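Putative acetamidase/formamidase (Yersinia enterocolitica subsp. palearctica serotype O:3, PDB 5UBU) probably hydrolyses non-peptide carbon-nitrogen bonds in linear amides such as acetamide or formamide. Local coordinates at residues 24-29 / 46-51; 275-280 / 319-324. All coordinates share one frame; numbering follows the deposited sequence.

Contact 1. Residues 24-29 / 46-51; sequences VTHHLT and PVLTIE
H26 lays one face of its imidazole ring over the gamma methyl of I50, whose CG2 comes to 3.3 Å from H26 CD2 and 3.4 Å from H26 NE2. The methyl therefore sits over the NE2-CD2 side of the ring. L48 reaches the same histidine obliquely through both methyls: L48 CD1 is 3.8 Å from H26 ND1, and L48 CD2 is the same 3.8 Å from H26 CB. H26 CG is anti to its own carbonyl carbon (chi1 -51°), which places it 4.0 Å from both I50 CG2 and L48 CD1; these two methyls lie on the same side of the ring plane. The polar end of the histidine has a different partner. NE2 is hydrogen-bonded to the carboxylate of D54, which also accepts the backbone N-H groups of V24 and E51 and so ties the ring to the ends of both segments. Further along, L28 and V47 cross at about a right angle, L28 CD1 meeting V47 CG2 at 3.9 Å.

No hydrogen bond joins 24-29 to 46-51. Their strand axes run nearly antiparallel (163°) but stand 9.2 Å apart, and the case illustrates how strands of two different sheets can meet through side chains, here partly buried, where neighbours within one sheet would share backbone bonds. Strand 25-28, outermost within this chain in the nine-strand sheet, is instead bonded to strand 55-59, and 48-50 pairs in parallel with 87-93 of the second sheet. Past L28, T29 caps helix 30-33 through OG1 to M32 N, and Q33 of that helix touches both L28 and V47.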
loop_
_atom_site.group_PDB
_atom_site.type_symbol
_atom_site.label_atom_id
_atom_site.label_comp_id
_atom_site.label_asym_id
_atom_site.label_seq_id
_atom_site.Cartn_x
_atom_site.Cartn_y
_atom_site.Cartn_z
ATOM N N VAL B 24 -38.856 21.720 12.988
ATOM C CA VAL B 24 -38.866 21.663 14.438
ATOM C C VAL B 24 -37.372 21.635 14.792
ATOM O O VAL B 24 -36.606 20.876 14.197
ATOM C CB VAL B 24 -39.571 20.394 14.968
ATOM C CG1 VAL B 24 -39.457 20.304 16.488
ATOM C CG2 VAL B 24 -41.026 20.371 14.541
ATOM N N THR B 25 -36.955 22.492 15.723
ATOM C CA THR B 25 -35.561 22.555 16.154
ATOM C C THR B 25 -35.426 21.784 17.459
ATOM O O THR B 25 -36.111 22.078 18.446
ATOM C CB THR B 25 -35.099 24.014 16.345
ATOM O OG1 THR B 25 -35.203 24.708 15.093
ATOM C CG2 THR B 25 -33.645 24.084 16.841
ATOM N N HIS B 26 -34.554 20.781 17.447
ATOM C CA HIS B 26 -34.302 19.945 18.615
ATOM C C HIS B 26 -32.961 20.337 19.206
ATOM O O HIS B 26 -32.047 20.686 18.468
ATOM C CB HIS B 26 -34.282 18.478 18.205
ATOM C CG HIS B 26 -35.481 18.061 17.410
ATOM N ND1 HIS B 26 -36.655 17.637 17.992
ATOM C CD2 HIS B 26 -35.687 18.017 16.073
ATOM C CE1 HIS B 26 -37.528 17.343 17.046
ATOM N NE2 HIS B 26 -36.964 17.562 15.874
ATOM N N HIS B 27 -32.855 20.294 20.530
ATOM C CA HIS B 27 -31.620 20.656 21.222
ATOM C C HIS B 27 -31.035 19.372 21.794
ATOM O O HIS B 27 -31.497 18.900 22.826
ATOM C CB HIS B 27 -31.919 21.657 22.356
ATOM C CG HIS B 27 -32.716 22.864 21.924
ATOM N ND1 HIS B 27 -32.129 24.032 21.481
ATOM C CD2 HIS B 27 -34.054 23.067 21.847
ATOM C CE1 HIS B 27 -33.070 24.897 21.145
ATOM N NE2 HIS B 27 -34.247 24.337 21.359
ATOM N N LEU B 28 -30.051 18.791 21.108
ATOM C CA LEU B 28 -29.415 17.552 21.569
ATOM C C LEU B 28 -28.310 17.888 22.571
ATOM O O LEU B 28 -27.133 17.901 22.243
ATOM C CB LEU B 28 -28.900 16.709 20.386
ATOM C CG LEU B 28 -28.194 15.378 20.703
ATOM C CD1 LEU B 28 -28.967 14.524 21.697
ATOM C CD2 LEU B 28 -27.942 14.598 19.424
ATOM N N THR B 29 -28.729 18.171 23.797
ATOM C CA THR B 29 -27.819 18.497 24.882
ATOM C C THR B 29 -27.189 17.222 25.436
ATOM O O THR B 29 -27.562 16.117 25.050
ATOM C CB THR B 29 -28.577 19.182 26.042
ATOM O OG1 THR B 29 -29.571 18.293 26.565
ATOM C CG2 THR B 29 -29.261 20.454 25.584
ATOM N N PRO B 46 -31.891 4.768 20.622
ATOM C CA PRO B 46 -32.044 6.097 20.017
ATOM C C PRO B 46 -32.193 7.194 21.054
ATOM O O PRO B 46 -32.840 6.977 22.079
ATOM C CB PRO B 46 -33.324 5.974 19.193
ATOM C CG PRO B 46 -33.445 4.524 18.894
ATOM C CD PRO B 46 -32.878 3.807 20.092
ATOM N N VAL B 47 -31.596 8.354 20.786
ATOM C CA VAL B 47 -31.663 9.496 21.706
ATOM C C VAL B 47 -32.621 10.584 21.234
ATOM O O VAL B 47 -33.030 11.437 22.033
ATOM C CB VAL B 47 -30.284 10.152 21.929
ATOM C CG1 VAL B 47 -29.281 9.095 22.397
ATOM C CG2 VAL B 47 -29.791 10.879 20.673
ATOM N N LEU B 48 -32.964 10.557 19.947
ATOM C CA LEU B 48 -33.846 11.552 19.355
ATOM C C LEU B 48 -34.448 11.058 18.047
ATOM O O LEU B 48 -33.782 10.365 17.280
ATOM C CB LEU B 48 -33.036 12.822 19.063
ATOM C CG LEU B 48 -33.732 13.990 18.353
ATOM C CD1 LEU B 48 -34.878 14.551 19.193
ATOM C CD2 LEU B 48 -32.696 15.059 18.038
ATOM N N THR B 49 -35.705 11.421 17.797
ATOM C CA THR B 49 -36.386 11.066 16.556
ATOM C C THR B 49 -36.867 12.369 15.935
ATOM O O THR B 49 -37.513 13.180 16.613
ATOM C CB THR B 49 -37.571 10.114 16.793
ATOM O OG1 THR B 49 -37.110 8.933 17.465
ATOM C CG2 THR B 49 -38.227 9.726 15.465
ATOM N N ILE B 50 -36.540 12.577 14.661
ATOM C CA ILE B 50 -36.914 13.805 13.961
ATOM C C ILE B 50 -37.605 13.551 12.623
ATOM O O ILE B 50 -37.575 12.440 12.086
ATOM C CB ILE B 50 -35.660 14.680 13.680
ATOM C CG1 ILE B 50 -34.715 13.993 12.693
ATOM C CG2 ILE B 50 -34.917 15.001 14.975
ATOM C CD1 ILE B 50 -33.510 14.836 12.337
ATOM N N GLU B 51 -38.225 14.603 12.095
ATOM C CA GLU B 51 -38.874 14.563 10.789
ATOM C C GLU B 51 -37.860 15.082 9.758
ATOM O O GLU B 51 -37.021 15.931 10.088
ATOM C CB GLU B 51 -40.118 15.452 10.781
ATOM C CG GLU B 51 -41.258 14.954 11.661
ATOM C CD GLU B 51 -41.917 13.703 11.124
ATOM O OE1 GLU B 51 -41.742 13.373 9.930
ATOM O OE2 GLU B 51 -42.653 13.043 11.884
#

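Contact 2. Residues 275-280 / 319-324; sequences DATRIA and YTVGAM
V321 projects from its strand against A276 and T277 of the helix above it, the central contact of a helix laid on the face of a beta sheet. Its CB already lies 4.2 Å from T277 OG1. There the side chain forks: CG1, anti to the backbone N (chi1 177°), goes to the T277 side and approaches T277 CA at 4.0 Å, whereas CG2 touches both A276 CB and T277 OG1, 3.7 Å from each. The hydroxyl that both methyls touch has its polar partner within the helix, because T277 OG1 is hydrogen-bonded to L273 O one turn back; its contacts with V321 are van der Waals.

One turn on from A276, A280 also turns its methyl to the strand. Its CB is 3.6 Å from V321 O and an equal 3.6 Å from A323 CB, methyl against methyl over the strand. The example shows what close approach goes with: the axis of the short helical segment comes within 7.3 Å of that of the strand segment, at 34° to it, closer than the roughly 10 Å usual for a helix on a sheet, and the alanines A276, A280 and A323 are consistent with this. Below, strand 319-326 is held between strands 263-270 and 308-313.

D275 and R278, which do not touch the strand segment, meet other subunits. R278 NE is hydrogen-bonded to G128 O of the second subunit, and D275 OD2 is hydrogen-bonded to T135 OG1 of the third. Within the helix the two residues are joined by a salt bridge in which R278 NH1 meets D275 OD1 at 2.8 Å, the oxygen lying only 7° out of the guanidinium plane.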
loop_
_atom_site.group_PDB
_atom_site.type_symbol
_atom_site.label_atom_id
_atom_site.label_comp_id
_atom_site.label_asym_id
_atom_site.label_seq_id
_atom_site.Cartn_x
_atom_site.Cartn_y
_atom_site.Cartn_z
ATOM N N ASP B 275 -6.060 3.072 -2.926
ATOM C CA ASP B 275 -7.382 2.481 -3.030
ATOM C C ASP B 275 -8.461 3.428 -2.538
ATOM O O ASP B 275 -9.579 3.413 -3.071
ATOM C CB ASP B 275 -7.445 1.108 -2.344
ATOM C CG ASP B 275 -6.780 -0.001 -3.167
ATOM O OD1 ASP B 275 -6.395 0.246 -4.345
ATOM O OD2 ASP B 275 -6.684 -1.135 -2.626
ATOM N N ALA B 276 -8.128 4.263 -1.553
ATOM C CA ALA B 276 -9.089 5.239 -1.060
ATOM C C ALA B 276 -9.379 6.212 -2.196
ATOM O O ALA B 276 -10.538 6.593 -2.434
ATOM C CB ALA B 276 -8.545 5.977 0.143
ATOM N N THR B 277 -8.316 6.592 -2.907
ATOM C CA THR B 277 -8.426 7.521 -4.031
ATOM C C THR B 277 -9.178 6.885 -5.211
ATOM O O THR B 277 -9.960 7.552 -5.870
ATOM C CB THR B 277 -7.048 7.994 -4.499
ATOM O OG1 THR B 277 -6.261 8.393 -3.368
ATOM C CG2 THR B 277 -7.191 9.155 -5.487
ATOM N N ARG B 278 -8.912 5.610 -5.495
ATOM C CA ARG B 278 -9.615 4.891 -6.579
ATOM C C ARG B 278 -11.108 4.855 -6.337
ATOM O O ARG B 278 -11.897 5.134 -7.239
ATOM C CB ARG B 278 -9.093 3.466 -6.710
ATOM C CG ARG B 278 -7.795 3.381 -7.468
ATOM C CD ARG B 278 -7.142 2.048 -7.252
ATOM N NE ARG B 278 -5.947 1.895 -8.068
ATOM C CZ ARG B 278 -4.940 1.072 -7.795
ATOM N NH1 ARG B 278 -4.909 0.360 -6.668
ATOM N NH2 ARG B 278 -3.914 1.007 -8.634
ATOM N N ILE B 279 -11.469 4.504 -5.103
ATOM C CA ILE B 279 -12.859 4.444 -4.657
ATOM C C ILE B 279 -13.571 5.778 -4.893
ATOM O O ILE B 279 -14.672 5.807 -5.441
ATOM C CB ILE B 279 -12.919 4.064 -3.161
ATOM C CG1 ILE B 279 -12.560 2.591 -2.989
ATOM C CG2 ILE B 279 -14.311 4.280 -2.598
ATOM C CD1 ILE B 279 -12.310 2.180 -1.554
ATOM N N ALA B 280 -12.922 6.869 -4.483
ATOM C CA ALA B 280 -13.480 8.210 -4.630
ATOM C C ALA B 280 -13.660 8.577 -6.094
ATOM O O ALA B 280 -14.769 8.949 -6.517
ATOM C CB ALA B 280 -12.597 9.234 -3.936
ATOM N N TYR B 319 -7.740 5.436 5.712
ATOM C CA TYR B 319 -7.505 6.789 5.251
ATOM C C TYR B 319 -8.714 7.228 4.450
ATOM O O TYR B 319 -9.447 6.399 3.944
ATOM C CB TYR B 319 -6.237 6.873 4.408
ATOM C CG TYR B 319 -5.032 6.199 5.031
ATOM C CD1 TYR B 319 -4.706 6.407 6.369
ATOM C CD2 TYR B 319 -4.179 5.416 4.265
ATOM C CE1 TYR B 319 -3.598 5.816 6.934
ATOM C CE2 TYR B 319 -3.068 4.819 4.828
ATOM C CZ TYR B 319 -2.780 5.027 6.161
ATOM O OH TYR B 319 -1.677 4.443 6.721
ATOM N N THR B 320 -8.916 8.532 4.337
ATOM C CA THR B 320 -10.056 9.073 3.617
ATOM C C THR B 320 -9.623 10.122 2.600
ATOM O O THR B 320 -8.837 11.005 2.908
ATOM C CB THR B 320 -11.068 9.677 4.599
ATOM O OG1 THR B 320 -11.477 8.672 5.537
ATOM C CG2 THR B 320 -12.292 10.214 3.861
ATOM N N VAL B 321 -10.175 10.005 1.394
ATOM C CA VAL B 321 -9.862 10.874 0.269
ATOM C C VAL B 321 -11.144 11.315 -0.424
ATOM O O VAL B 321 -12.059 10.513 -0.600
ATOM C CB VAL B 321 -9.009 10.103 -0.764
ATOM C CG1 VAL B 321 -8.728 10.964 -1.995
ATOM C CG2 VAL B 321 -7.707 9.613 -0.134
ATOM N N GLY B 322 -11.196 12.577 -0.833
ATOM C CA GLY B 322 -12.353 13.121 -1.536
ATOM C C GLY B 322 -11.986 13.480 -2.969
ATOM O O GLY B 322 -11.002 14.175 -3.188
ATOM N N ALA B 323 -12.753 12.990 -3.942
ATOM C CA ALA B 323 -12.530 13.301 -5.360
ATOM C C ALA B 323 -13.588 14.324 -5.761
ATOM O O ALA B 323 -14.773 14.045 -5.682
ATOM C CB ALA B 323 -12.642 12.049 -6.211
HETATM N N MSE B 324 -13.155 15.498 -6.204
HETATM C CA MSE B 324 -14.064 16.580 -6.557
HETATM C C MSE B 324 -14.141 16.983 -7.988
HETATM O O MSE B 324 -13.269 16.669 -8.781
HETATM C CB MSE B 324 -13.488 17.845 -5.937
HETATM C CG MSE B 324 -13.942 18.102 -4.518
HETATM SE SE MSE B 324 -12.479 19.085 -3.642
HETATM C CE MSE B 324 -12.798 20.928 -4.271
#

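Contacts 1 and 2 lie on opposite sides of the chain's centre, their own centres 32 Å apart and their nearest atoms about 22 Å apart. They come in series along the sequence, contact 1 closing well before contact 2 opens, yet both reach the same nine-strand mixed sheet: within this chain strand 25-28 is outermost at one end, and 319-326 lies next to 308-313, the strand outermost within this chain at the other end. The sheet thus carries different layers at its two ends, strand 48-50 of the second sheet at one and helix 273-291 at the other. Of the two, contact 2 alone meets other subunits of the four-chain assembly.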